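Local coordinates for protein SmhB (Serratia marcescens, PDB 6ZZ5) that forms one component, here in its soluble form, of the tripartite alpha-pore-forming toxin Smh, which probably perforates target membranes through bundled helices, at residues D10-Q15 and R74-I79; Q80-T85 and N283-L288; E100-A105 and F308-F313; G107-K112 and S290-L295. One frame throughout, in Å; residues are numbered along the deposited sequence. Where two conformers were deposited one is given.

Contact 1. Residues D10-Q15 and R74-I79; sequences DGMNAQ and RNVTNI
Met12 meets Val76 and Ile79 in a buried helix-to-helix contact between helix 4-30 and helix 44-92, inside the long helical bundle of this toxin component. The two segments run almost antiparallel, at 157° between their N-to-C directions, and their axes come within 10.7 Å of each other at the closest. Met12 contributes the largest share, meeting both Val76 and Ile79. With CG anti to the backbone N (chi1 177°) and the next bond also extended, Met12 reaches straight across before bending at its last torsion. Its CB lies 3.6 Å from Ile79 CD1, and the same methyl group sits 3.8 Å from Met12 SD, so this one methyl touches the methionine chain from CB to the sulfur while the two side chains pass at a slant. Val76 is crossed at about a right angle, its CG1 standing 4.1 Å from the sulfur. An unbranched thioether suits this place because it adapts its shape to two beta-branched neighbours whose own rotation is restricted.

One helical turn on, the contact turns polar. Gln15 OE1 and Asn75 ND2 are too far apart to bond directly, and a water joins them: it donates to Gln15 OE1 and accepts from Asn75 ND2, at 2.9 Å from each atom. The two amide planes stand 77° apart. Asn75 also uses its other end, since its OD1 accepts a hydrogen bond from Trp285 NE1, which helps to fix how the amide is turned within the buried layer. Helix 252-300 packs against Gln15, Asn75 and Ile79, while helix 321-336 touches Met12 through Thr328 and Ile331 and Ile79 through Val324.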
# COMPACT_ATOMS: atom_id res chain seq x y z
N ASP A 10 -6.92 -7.99 -11.88
CA ASP A 10 -7.44 -7.63 -10.54
C ASP A 10 -6.28 -7.59 -9.55
O ASP A 10 -6.30 -6.70 -8.71
CB ASP A 10 -8.49 -8.63 -10.05
CG ASP A 10 -9.78 -8.55 -10.85
OD1 ASP A 10 -10.01 -7.52 -11.56
OD2 ASP A 10 -10.53 -9.52 -10.76
N GLY A 11 -5.33 -8.54 -9.64
CA GLY A 11 -4.13 -8.56 -8.77
C GLY A 11 -3.31 -7.30 -8.91
O GLY A 11 -2.84 -6.72 -7.87
N MET A 12 -3.06 -6.92 -10.17
CA MET A 12 -2.25 -5.73 -10.51
C MET A 12 -2.94 -4.47 -9.95
O MET A 12 -2.24 -3.63 -9.37
CB MET A 12 -2.09 -5.61 -12.02
CG MET A 12 -1.35 -4.40 -12.38
SD MET A 12 -1.13 -4.30 -14.15
CE MET A 12 -2.76 -3.89 -14.74
N ASN A 13 -4.24 -4.30 -10.18
CA ASN A 13 -4.99 -3.11 -9.73
C ASN A 13 -4.94 -3.04 -8.18
O ASN A 13 -4.65 -1.93 -7.66
CB ASN A 13 -6.44 -3.09 -10.22
CG ASN A 13 -6.57 -2.85 -11.72
OD1 ASN A 13 -5.62 -2.41 -12.37
ND2 ASN A 13 -7.77 -3.10 -12.24
N ALA A 14 -5.16 -4.17 -7.49
CA ALA A 14 -5.25 -4.20 -6.01
C ALA A 14 -3.87 -3.94 -5.41
O ALA A 14 -3.76 -3.16 -4.46
CB ALA A 14 -5.84 -5.50 -5.53
N GLN A 15 -2.80 -4.52 -5.99
CA GLN A 15 -1.48 -4.40 -5.37
C GLN A 15 -0.96 -2.99 -5.61
O GLN A 15 -0.35 -2.45 -4.71
CB GLN A 15 -0.47 -5.36 -5.96
CG GLN A 15 0.84 -5.35 -5.21
CD GLN A 15 1.79 -6.44 -5.65
OE1 GLN A 15 2.04 -6.68 -6.82
NE2 GLN A 15 2.42 -7.06 -4.68
N ARG A 74 8.07 -3.11 -10.68
CA ARG A 74 8.66 -4.12 -11.55
C ARG A 74 7.57 -5.13 -11.96
O ARG A 74 7.57 -5.54 -13.16
CB ARG A 74 9.87 -4.72 -10.83
CG ARG A 74 10.45 -5.95 -11.50
CD ARG A 74 11.01 -5.55 -12.83
NE ARG A 74 12.09 -4.58 -12.71
CZ ARG A 74 12.63 -3.94 -13.75
NH1 ARG A 74 13.62 -3.09 -13.56
NH2 ARG A 74 12.16 -4.16 -14.97
N ASN A 75 6.72 -5.54 -11.00
CA ASN A 75 5.68 -6.55 -11.26
C ASN A 75 4.79 -5.98 -12.37
O ASN A 75 4.40 -6.74 -13.28
CB ASN A 75 4.84 -6.86 -10.04
CG ASN A 75 3.74 -7.84 -10.39
OD1 ASN A 75 4.04 -9.00 -10.64
ND2 ASN A 75 2.50 -7.39 -10.36
N VAL A 76 4.45 -4.70 -12.31
CA VAL A 76 3.55 -4.10 -13.33
C VAL A 76 4.27 -4.16 -14.68
O VAL A 76 3.59 -4.44 -15.70
CB VAL A 76 3.12 -2.67 -12.96
CG1 VAL A 76 2.35 -2.04 -14.09
CG2 VAL A 76 2.34 -2.62 -11.67
N THR A 77 5.54 -3.81 -14.74
CA THR A 77 6.36 -3.91 -15.99
C THR A 77 6.36 -5.37 -16.51
O THR A 77 6.29 -5.61 -17.73
CB THR A 77 7.81 -3.45 -15.74
OG1 THR A 77 7.67 -2.12 -15.24
CG2 THR A 77 8.66 -3.50 -17.00
N ASN A 78 6.44 -6.33 -15.61
CA ASN A 78 6.48 -7.77 -15.98
C ASN A 78 5.13 -8.17 -16.59
O ASN A 78 5.13 -8.91 -17.55
CB ASN A 78 6.79 -8.67 -14.78
CG ASN A 78 8.20 -8.49 -14.28
OD1 ASN A 78 9.02 -7.93 -14.99
ND2 ASN A 78 8.49 -8.99 -13.09
N ILE A 79 4.02 -7.70 -16.02
CA ILE A 79 2.68 -7.96 -16.58
C ILE A 79 2.68 -7.38 -18.00
O ILE A 79 2.22 -8.03 -18.91
CB ILE A 79 1.58 -7.37 -15.69
CG1 ILE A 79 1.59 -8.08 -14.32
CG2 ILE A 79 0.24 -7.46 -16.40
CD1 ILE A 79 0.56 -7.58 -13.37
O HOH W 1 1.62 -4.93 -9.13

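Contact 2. Residues Q80-T85 and N283-L288; sequences QDYFET and NAWDSL
Leu288 presses a methyl group onto the ring of Tyr82, and this is the tightly packed part of the contact. Its CD2 lies 3.7 Å from the centroid of the Tyr82 ring and only 10° off the ring normal, a CH-pi contact over the centre of one face. The other methyl, CD1, reaches the phenolic end, 3.8 Å from Tyr82 OH. Both side chains have CG anti to the backbone N (chi1 171° for Tyr82, 175° for Leu288), and they approach from opposite directions between two segments whose closest CA atoms, those of Tyr82 and Leu288, are 10.2 Å apart. Trp285 adds a looser touch: the outer edge of its indole meets Tyr82 CB, with CH2 4.0 Å from that atom. Large side chains suit so wide a gap, and their polar atoms are satisfied elsewhere, Tyr82 OH by Gln86 and Trp285 NE1 by Asn75.

The solvent side is different in character. Glu84, Asn283 and Asp286 are exposed and take no part across the contact; Asp286 OD1 instead bonds to Gln117 of helix 99-151. An apolar, aromatic interior with charged and amide groups outside is typical of a long alpha-helical bundle, as in the HBL enterotoxin family.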
# COMPACT_ATOMS: atom_id res chain seq x y z
N GLN A 80 3.12 -6.14 -18.16
CA GLN A 80 3.11 -5.48 -19.47
C GLN A 80 3.91 -6.37 -20.43
O GLN A 80 3.41 -6.63 -21.55
CB GLN A 80 3.71 -4.09 -19.39
CG GLN A 80 3.59 -3.31 -20.69
CD GLN A 80 4.05 -1.89 -20.50
OE1 GLN A 80 5.15 -1.60 -20.85
NE2 GLN A 80 3.24 -1.04 -19.88
N ASP A 81 5.10 -6.79 -20.04
CA ASP A 81 6.01 -7.51 -20.98
C ASP A 81 5.40 -8.88 -21.26
O ASP A 81 5.48 -9.32 -22.43
CB ASP A 81 7.44 -7.64 -20.48
CG ASP A 81 8.27 -8.50 -21.44
OD1 ASP A 81 8.23 -8.25 -22.70
OD2 ASP A 81 8.79 -9.48 -20.94
N TYR A 82 4.77 -9.52 -20.28
CA TYR A 82 4.10 -10.83 -20.49
C TYR A 82 3.02 -10.68 -21.57
O TYR A 82 3.01 -11.42 -22.54
CB TYR A 82 3.51 -11.48 -19.23
CG TYR A 82 2.71 -12.66 -19.69
CD1 TYR A 82 3.34 -13.85 -20.04
CD2 TYR A 82 1.38 -12.51 -20.01
CE1 TYR A 82 2.63 -14.89 -20.60
CE2 TYR A 82 0.66 -13.54 -20.61
CZ TYR A 82 1.30 -14.72 -20.94
OH TYR A 82 0.61 -15.72 -21.57
N PHE A 83 2.13 -9.70 -21.44
CA PHE A 83 0.97 -9.54 -22.33
C PHE A 83 1.43 -9.03 -23.69
O PHE A 83 0.79 -9.40 -24.69
CB PHE A 83 -0.16 -8.77 -21.64
CG PHE A 83 -0.94 -9.65 -20.70
CD1 PHE A 83 -1.67 -10.73 -21.18
CD2 PHE A 83 -0.84 -9.50 -19.32
CE1 PHE A 83 -2.36 -11.57 -20.31
CE2 PHE A 83 -1.52 -10.36 -18.46
CZ PHE A 83 -2.27 -11.39 -18.95
N GLU A 84 2.49 -8.22 -23.76
CA GLU A 84 3.07 -7.85 -25.07
C GLU A 84 3.60 -9.12 -25.77
O GLU A 84 3.44 -9.27 -26.97
CB GLU A 84 4.16 -6.77 -24.92
CG GLU A 84 3.63 -5.41 -24.54
CD GLU A 84 2.78 -4.71 -25.59
OE1 GLU A 84 2.63 -5.27 -26.70
OE2 GLU A 84 2.31 -3.56 -25.31
N THR A 85 4.25 -10.00 -25.05
CA THR A 85 4.77 -11.27 -25.62
C THR A 85 3.57 -12.15 -26.02
O THR A 85 3.63 -12.77 -27.08
CB THR A 85 5.65 -11.97 -24.60
OG1 THR A 85 6.75 -11.10 -24.28
CG2 THR A 85 6.18 -13.27 -25.15
N ASN A 283 -0.76 -15.57 -6.69
CA ASN A 283 -1.78 -16.58 -7.05
C ASN A 283 -2.25 -16.36 -8.50
O ASN A 283 -2.51 -17.36 -9.22
CB ASN A 283 -2.99 -16.50 -6.12
CG ASN A 283 -2.69 -17.02 -4.73
OD1 ASN A 283 -1.70 -17.70 -4.53
ND2 ASN A 283 -3.56 -16.68 -3.80
N ALA A 284 -2.30 -15.12 -8.96
CA ALA A 284 -2.72 -14.81 -10.35
C ALA A 284 -1.62 -15.27 -11.32
O ALA A 284 -1.96 -15.97 -12.30
CB ALA A 284 -3.09 -13.35 -10.47
N TRP A 285 -0.35 -15.02 -11.04
CA TRP A 285 0.74 -15.57 -11.88
C TRP A 285 0.65 -17.09 -11.89
O TRP A 285 0.88 -17.67 -12.94
CB TRP A 285 2.10 -15.10 -11.39
CG TRP A 285 2.44 -13.70 -11.73
CD1 TRP A 285 2.59 -12.63 -10.88
CD2 TRP A 285 2.82 -13.22 -13.04
NE1 TRP A 285 2.98 -11.52 -11.57
CE2 TRP A 285 3.13 -11.84 -12.89
CE3 TRP A 285 2.86 -13.80 -14.31
CZ2 TRP A 285 3.55 -11.05 -13.95
CZ3 TRP A 285 3.29 -13.02 -15.36
CH2 TRP A 285 3.57 -11.65 -15.19
N ASP A 286 0.37 -17.73 -10.73
CA ASP A 286 0.29 -19.21 -10.67
C ASP A 286 -0.78 -19.71 -11.66
O ASP A 286 -0.54 -20.74 -12.33
CB ASP A 286 0.01 -19.71 -9.25
CG ASP A 286 0.25 -21.21 -9.18
OD1 ASP A 286 1.39 -21.63 -9.45
OD2 ASP A 286 -0.71 -21.93 -8.89
N SER A 287 -1.92 -19.03 -11.72
CA SER A 287 -3.05 -19.48 -12.58
C SER A 287 -2.61 -19.35 -14.04
O SER A 287 -2.95 -20.23 -14.83
CB SER A 287 -4.34 -18.79 -12.31
OG SER A 287 -4.31 -17.45 -12.76
N LEU A 288 -1.88 -18.29 -14.39
CA LEU A 288 -1.39 -18.06 -15.75
C LEU A 288 -0.34 -19.13 -16.10
O LEU A 288 -0.49 -19.76 -17.15
CB LEU A 288 -0.84 -16.64 -15.90
CG LEU A 288 -0.20 -16.32 -17.24
CD1 LEU A 288 -1.31 -16.36 -18.31
CD2 LEU A 288 0.51 -14.98 -17.21

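Contact 3. Residues E100-A105 and F308-F313; sequences EQWLSA and FLRQLF. With SO4 (sulfate ion), chain D.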
# COMPACT_ATOMS: atom_id res chain seq x y z
N GLU A 100 5.50 -27.66 -34.11
CA GLU A 100 6.82 -27.57 -33.45
C GLU A 100 6.99 -26.14 -32.90
O GLU A 100 7.52 -25.97 -31.81
CB GLU A 100 7.86 -27.87 -34.50
CG GLU A 100 9.26 -27.88 -34.00
CD GLU A 100 10.24 -28.16 -35.13
OE1 GLU A 100 11.12 -28.96 -34.89
OE2 GLU A 100 10.13 -27.53 -36.22
N GLN A 101 6.69 -25.14 -33.71
CA GLN A 101 6.82 -23.71 -33.30
C GLN A 101 5.89 -23.40 -32.15
O GLN A 101 6.33 -22.72 -31.19
CB GLN A 101 6.56 -22.84 -34.52
CG GLN A 101 7.70 -22.90 -35.52
CD GLN A 101 7.49 -21.99 -36.69
OE1 GLN A 101 6.55 -22.15 -37.45
NE2 GLN A 101 8.45 -21.09 -36.88
N TRP A 102 4.66 -23.92 -32.18
CA TRP A 102 3.70 -23.71 -31.07
C TRP A 102 4.22 -24.36 -29.78
O TRP A 102 4.11 -23.71 -28.71
CB TRP A 102 2.31 -24.23 -31.42
CG TRP A 102 1.50 -23.26 -32.18
CD1 TRP A 102 1.12 -23.37 -33.49
CD2 TRP A 102 0.85 -22.10 -31.65
NE1 TRP A 102 0.33 -22.31 -33.81
CE2 TRP A 102 0.14 -21.53 -32.72
CE3 TRP A 102 0.82 -21.49 -30.41
CZ2 TRP A 102 -0.59 -20.37 -32.58
CZ3 TRP A 102 0.07 -20.34 -30.26
CH2 TRP A 102 -0.64 -19.81 -31.34
N LEU A 103 4.80 -25.56 -29.86
CA LEU A 103 5.39 -26.22 -28.67
C LEU A 103 6.54 -25.34 -28.14
O LEU A 103 6.65 -25.18 -26.93
CB LEU A 103 5.92 -27.62 -29.02
CG LEU A 103 4.85 -28.68 -29.27
CD1 LEU A 103 5.47 -29.90 -29.96
CD2 LEU A 103 4.14 -29.08 -27.96
N SER A 104 7.42 -24.83 -29.01
CA SER A 104 8.54 -23.99 -28.51
C SER A 104 7.97 -22.72 -27.87
O SER A 104 8.42 -22.34 -26.77
CB SER A 104 9.52 -23.67 -29.61
OG SER A 104 10.07 -24.87 -30.12
N ALA A 105 7.01 -22.09 -28.54
CA ALA A 105 6.37 -20.84 -28.06
C ALA A 105 5.80 -21.10 -26.67
O ALA A 105 6.08 -20.26 -25.74
CB ALA A 105 5.31 -20.34 -29.01
N PHE A 308 -6.85 -25.22 -32.03
CA PHE A 308 -7.32 -24.84 -30.69
C PHE A 308 -6.52 -23.60 -30.25
O PHE A 308 -7.06 -22.63 -29.73
CB PHE A 308 -7.11 -25.99 -29.72
CG PHE A 308 -7.57 -25.68 -28.34
CD1 PHE A 308 -8.89 -25.94 -27.98
CD2 PHE A 308 -6.69 -25.20 -27.39
CE1 PHE A 308 -9.33 -25.69 -26.68
CE2 PHE A 308 -7.14 -24.95 -26.09
CZ PHE A 308 -8.46 -25.18 -25.74
N LEU A 309 -5.21 -23.65 -30.45
CA LEU A 309 -4.30 -22.57 -30.00
C LEU A 309 -4.51 -21.30 -30.85
O LEU A 309 -4.49 -20.20 -30.28
CB LEU A 309 -2.87 -23.07 -30.07
CG LEU A 309 -2.53 -24.11 -29.00
CD1 LEU A 309 -1.23 -24.80 -29.36
CD2 LEU A 309 -2.45 -23.45 -27.62
N ARG A 310 -4.71 -21.45 -32.15
CA ARG A 310 -5.10 -20.28 -32.97
C ARG A 310 -6.34 -19.62 -32.37
O ARG A 310 -6.29 -18.39 -32.16
CB ARG A 310 -5.26 -20.70 -34.43
CG ARG A 310 -3.96 -21.18 -35.03
CD ARG A 310 -3.98 -21.21 -36.56
NE ARG A 310 -4.55 -22.47 -36.92
CZ ARG A 310 -3.89 -23.57 -37.31
NH1 ARG A 310 -2.58 -23.62 -37.47
NH2 ARG A 310 -4.59 -24.66 -37.55
N GLN A 311 -7.41 -20.39 -32.11
CA GLN A 311 -8.68 -19.87 -31.54
C GLN A 311 -8.36 -19.15 -30.23
O GLN A 311 -8.82 -18.00 -30.02
CB GLN A 311 -9.72 -20.99 -31.32
CG GLN A 311 -11.14 -20.55 -30.92
CD GLN A 311 -11.37 -20.02 -29.51
OE1 GLN A 311 -10.76 -20.48 -28.52
NE2 GLN A 311 -12.26 -19.01 -29.39
N LEU A 312 -7.61 -19.80 -29.34
CA LEU A 312 -7.42 -19.31 -27.97
C LEU A 312 -6.62 -18.00 -27.99
O LEU A 312 -7.03 -17.03 -27.31
CB LEU A 312 -6.69 -20.37 -27.17
CG LEU A 312 -6.42 -19.97 -25.72
CD1 LEU A 312 -7.72 -19.87 -24.96
CD2 LEU A 312 -5.52 -20.99 -25.08
N PHE A 313 -5.56 -17.95 -28.76
CA PHE A 313 -4.65 -16.78 -28.80
C PHE A 313 -5.26 -15.66 -29.65
O PHE A 313 -5.05 -14.50 -29.28
CB PHE A 313 -3.24 -17.21 -29.22
CG PHE A 313 -2.48 -17.79 -28.06
CD1 PHE A 313 -1.82 -16.97 -27.18
CD2 PHE A 313 -2.47 -19.15 -27.81
CE1 PHE A 313 -1.11 -17.51 -26.11
CE2 PHE A 313 -1.80 -19.68 -26.73
CZ PHE A 313 -1.11 -18.87 -25.87
S SO4 D . -2.06 -27.43 -38.45
O1 SO4 D . -1.16 -26.45 -37.87
O2 SO4 D . -1.78 -27.58 -39.85
O3 SO4 D . -3.42 -26.99 -38.27
O4 SO4 D . -1.90 -28.69 -37.77
O HOH W 2 -0.52 -21.73 -36.76
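With CG anti to its carbonyl carbon (chi1 -84°), Trp102 extends its indole across to helix 306-319, whose backbone places Leu309 CB over one indole face. That carbon lies 3.9 Å from the centroid of the six-membered ring and almost directly over it, a CH-pi contact. Phe313 takes the outer corner of the indole, its CD2 3.7 Å from Trp102 CZ3. The two aromatic planes are inclined at 42°, an oblique pair. A broad indole suits this place because it can cover leucine and phenylalanine, one turn apart, at once while its N-H looks to water.

That water lies at the indole edge and accepts from Trp102 NE1 at 3.1 Å and from Arg310 NH1 at 2.9 Å. Arg310 also grips a sulfate, probably from the crystallisation liquor, by its guanidinium edge: NH2 donates to O3 at 2.7 Å, nearly straight, and NH1 donates to O1 at 3.2 Å.

The two segments are inclined at 49°. Leu106, on the same helix as Trp102, also touches Leu309 and Phe313. From neighbouring helices, Ile89 of helix 44-92 touches Trp102 and Phe313, and Leu299 of helix 252-300 touches Trp102 and Leu309.

Contact 4. Residues G107-K112 and S290-L295; sequences GMVSDK and SELETL. With EDO (1,2-ethanediol), chain J; EDO (1,2-ethanediol), chain I.
Ser110 and Leu292 face each other where the two segments run nearly antiparallel, at 159°, with axes approaching to 9.0 Å and the CA atoms of these two residues separated by just 5.4 Å. A small residue fits such an approach: Ser110 CB rests 3.9 Å from Leu292 CB, and also touches Glu293 CG. The hydroxyl is turned back to its own helix. Its chi1 of 73° sets OG between the backbone N and the carbonyl carbon, from where it donates to Gly107 O at 2.8 Å, approaching from above the carbonyl plane. Gly107 O also accepts from Asp111 N on the same face. In the conformer described here, one of two, the hydroxyl thus finds its acceptor within its own helix.

Leu292 CD1 lies 4.1 Å from Val109 CG1, and the two side chains meet at a slant. Valine and leucine supply the apolar layer here, which Tyr82 of helix 44-92 extends by touching both. Glu293 lies at the margin, where its aliphatic part packs while the carboxylate makes a long, weak ion pair with Lys114. On another side of helix 252-300, Glu291 OE2 accepts a hydrogen bond from one 1,2-ethanediol at 3.1 Å, and a second sits by OE1; both are probably from the crystallisation liquor. Antiparallel long helices meeting through an apolar layer are the mark of an alpha-helical bundle; here a serine allows the close approach.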
# COMPACT_ATOMS: atom_id res chain seq x y z
N GLY A 107 6.51 -23.41 -24.44
CA GLY A 107 7.65 -23.67 -23.54
C GLY A 107 8.34 -22.37 -23.13
O GLY A 107 8.55 -22.12 -21.91
N MET A 108 8.62 -21.49 -24.09
CA MET A 108 9.39 -20.24 -23.84
C MET A 108 8.52 -19.21 -23.11
O MET A 108 8.99 -18.59 -22.17
CB MET A 108 9.86 -19.61 -25.15
CG MET A 108 10.88 -20.45 -25.86
SD MET A 108 11.33 -19.74 -27.48
CE MET A 108 12.62 -20.92 -27.88
N VAL A 109 7.25 -19.10 -23.44
CA VAL A 109 6.33 -18.16 -22.73
C VAL A 109 5.99 -18.69 -21.33
O VAL A 109 5.93 -17.86 -20.44
CB VAL A 109 5.13 -17.80 -23.59
CG1 VAL A 109 4.22 -16.83 -22.89
CG2 VAL A 109 5.60 -17.21 -24.93
N SER A 110 5.79 -20.00 -21.11
CA SER A 110 5.59 -20.59 -19.76
C SER A 110 6.84 -20.31 -18.90
O SER A 110 6.66 -19.88 -17.76
CB SER A 110 5.27 -22.06 -19.81
OG SER A 110 6.42 -22.77 -20.16
N ASP A 111 8.06 -20.44 -19.46
CA ASP A 111 9.33 -20.19 -18.74
C ASP A 111 9.37 -18.70 -18.35
O ASP A 111 9.69 -18.40 -17.21
CB ASP A 111 10.58 -20.58 -19.54
CG ASP A 111 10.77 -22.07 -19.78
OD1 ASP A 111 10.12 -22.88 -19.07
OD2 ASP A 111 11.54 -22.40 -20.70
N LYS A 112 8.99 -17.80 -19.24
CA LYS A 112 9.02 -16.35 -18.91
C LYS A 112 7.95 -16.06 -17.82
O LYS A 112 8.27 -15.38 -16.82
CB LYS A 112 8.89 -15.54 -20.20
CG LYS A 112 8.96 -14.02 -20.01
CD LYS A 112 10.34 -13.58 -19.48
CE LYS A 112 11.52 -14.30 -20.09
NZ LYS A 112 12.59 -13.37 -20.52
N SER A 290 0.23 -22.09 -14.81
CA SER A 290 -0.49 -23.39 -14.82
C SER A 290 -1.22 -23.56 -16.15
O SER A 290 -1.14 -24.68 -16.74
CB SER A 290 -1.45 -23.51 -13.68
OG SER A 290 -0.75 -23.76 -12.49
N GLU A 291 -1.91 -22.52 -16.59
CA GLU A 291 -2.62 -22.60 -17.89
C GLU A 291 -1.58 -22.85 -19.00
O GLU A 291 -1.83 -23.76 -19.87
CB GLU A 291 -3.48 -21.38 -18.18
CG GLU A 291 -4.29 -21.59 -19.45
CD GLU A 291 -5.27 -20.53 -19.94
OE1 GLU A 291 -5.77 -19.71 -19.12
OE2 GLU A 291 -5.57 -20.55 -21.16
N LEU A 292 -0.52 -22.07 -19.06
CA LEU A 292 0.42 -22.16 -20.20
C LEU A 292 1.09 -23.53 -20.19
O LEU A 292 1.33 -24.09 -21.30
CB LEU A 292 1.47 -21.05 -20.08
CG LEU A 292 0.91 -19.65 -20.29
CD1 LEU A 292 1.98 -18.64 -19.91
CD2 LEU A 292 0.53 -19.48 -21.77
N GLU A 293 1.45 -24.05 -19.01
CA GLU A 293 2.06 -25.39 -18.88
C GLU A 293 1.06 -26.45 -19.35
O GLU A 293 1.48 -27.37 -20.04
CB GLU A 293 2.53 -25.68 -17.45
CG GLU A 293 3.80 -24.91 -17.11
CD GLU A 293 4.18 -24.79 -15.64
OE1 GLU A 293 3.51 -25.43 -14.83
OE2 GLU A 293 5.14 -24.03 -15.33
N THR A 294 -0.22 -26.32 -18.99
CA THR A 294 -1.27 -27.27 -19.41
C THR A 294 -1.42 -27.27 -20.94
O THR A 294 -1.52 -28.39 -21.54
CB THR A 294 -2.58 -27.03 -18.66
OG1 THR A 294 -2.21 -27.10 -17.29
CG2 THR A 294 -3.59 -28.12 -18.92
N LEU A 295 -1.44 -26.10 -21.56
CA LEU A 295 -1.52 -26.00 -23.03
C LEU A 295 -0.35 -26.76 -23.66
O LEU A 295 -0.56 -27.52 -24.64
CB LEU A 295 -1.54 -24.53 -23.46
CG LEU A 295 -2.79 -23.75 -23.03
CD1 LEU A 295 -2.58 -22.27 -23.28
CD2 LEU A 295 -4.05 -24.21 -23.75
C1 EDO J . -9.55 -18.39 -21.08
O1 EDO J . -9.64 -17.05 -20.64
C2 EDO J . -8.46 -19.09 -20.38
O2 EDO J . -7.38 -18.21 -20.12
C1 EDO I . -4.03 -17.74 -22.95
O1 EDO I . -5.38 -17.83 -22.54
C2 EDO I . -3.13 -17.44 -21.82
O2 EDO I . -3.43 -16.20 -21.22

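In the fold
All four contacts lie on the same side of the chain's centre and follow the helical bundle outward, from about 13 Å off that centre at contact 1 to 38 Å at contact 3. Contacts 1 and 2, with centres 9 Å apart, share helix 44-92 and are joined by Trp285, whose CZ2 packs 3.6 Å from Ile79 CG1. Contact 2 meets contact 4 where Tyr82 CE1 lies 3.4 Å from Val109 CG1. Contacts 3 and 4, 11 Å apart between centres, join through Leu312 CD2 and Leu295 CD1, 3.7 Å apart. Contact 4 is nested within the chain loop that contact 3 closes. Sulfate and 1,2-ethanediol, probably from the crystallisation liquor, lie near contacts 2, 3 and 4.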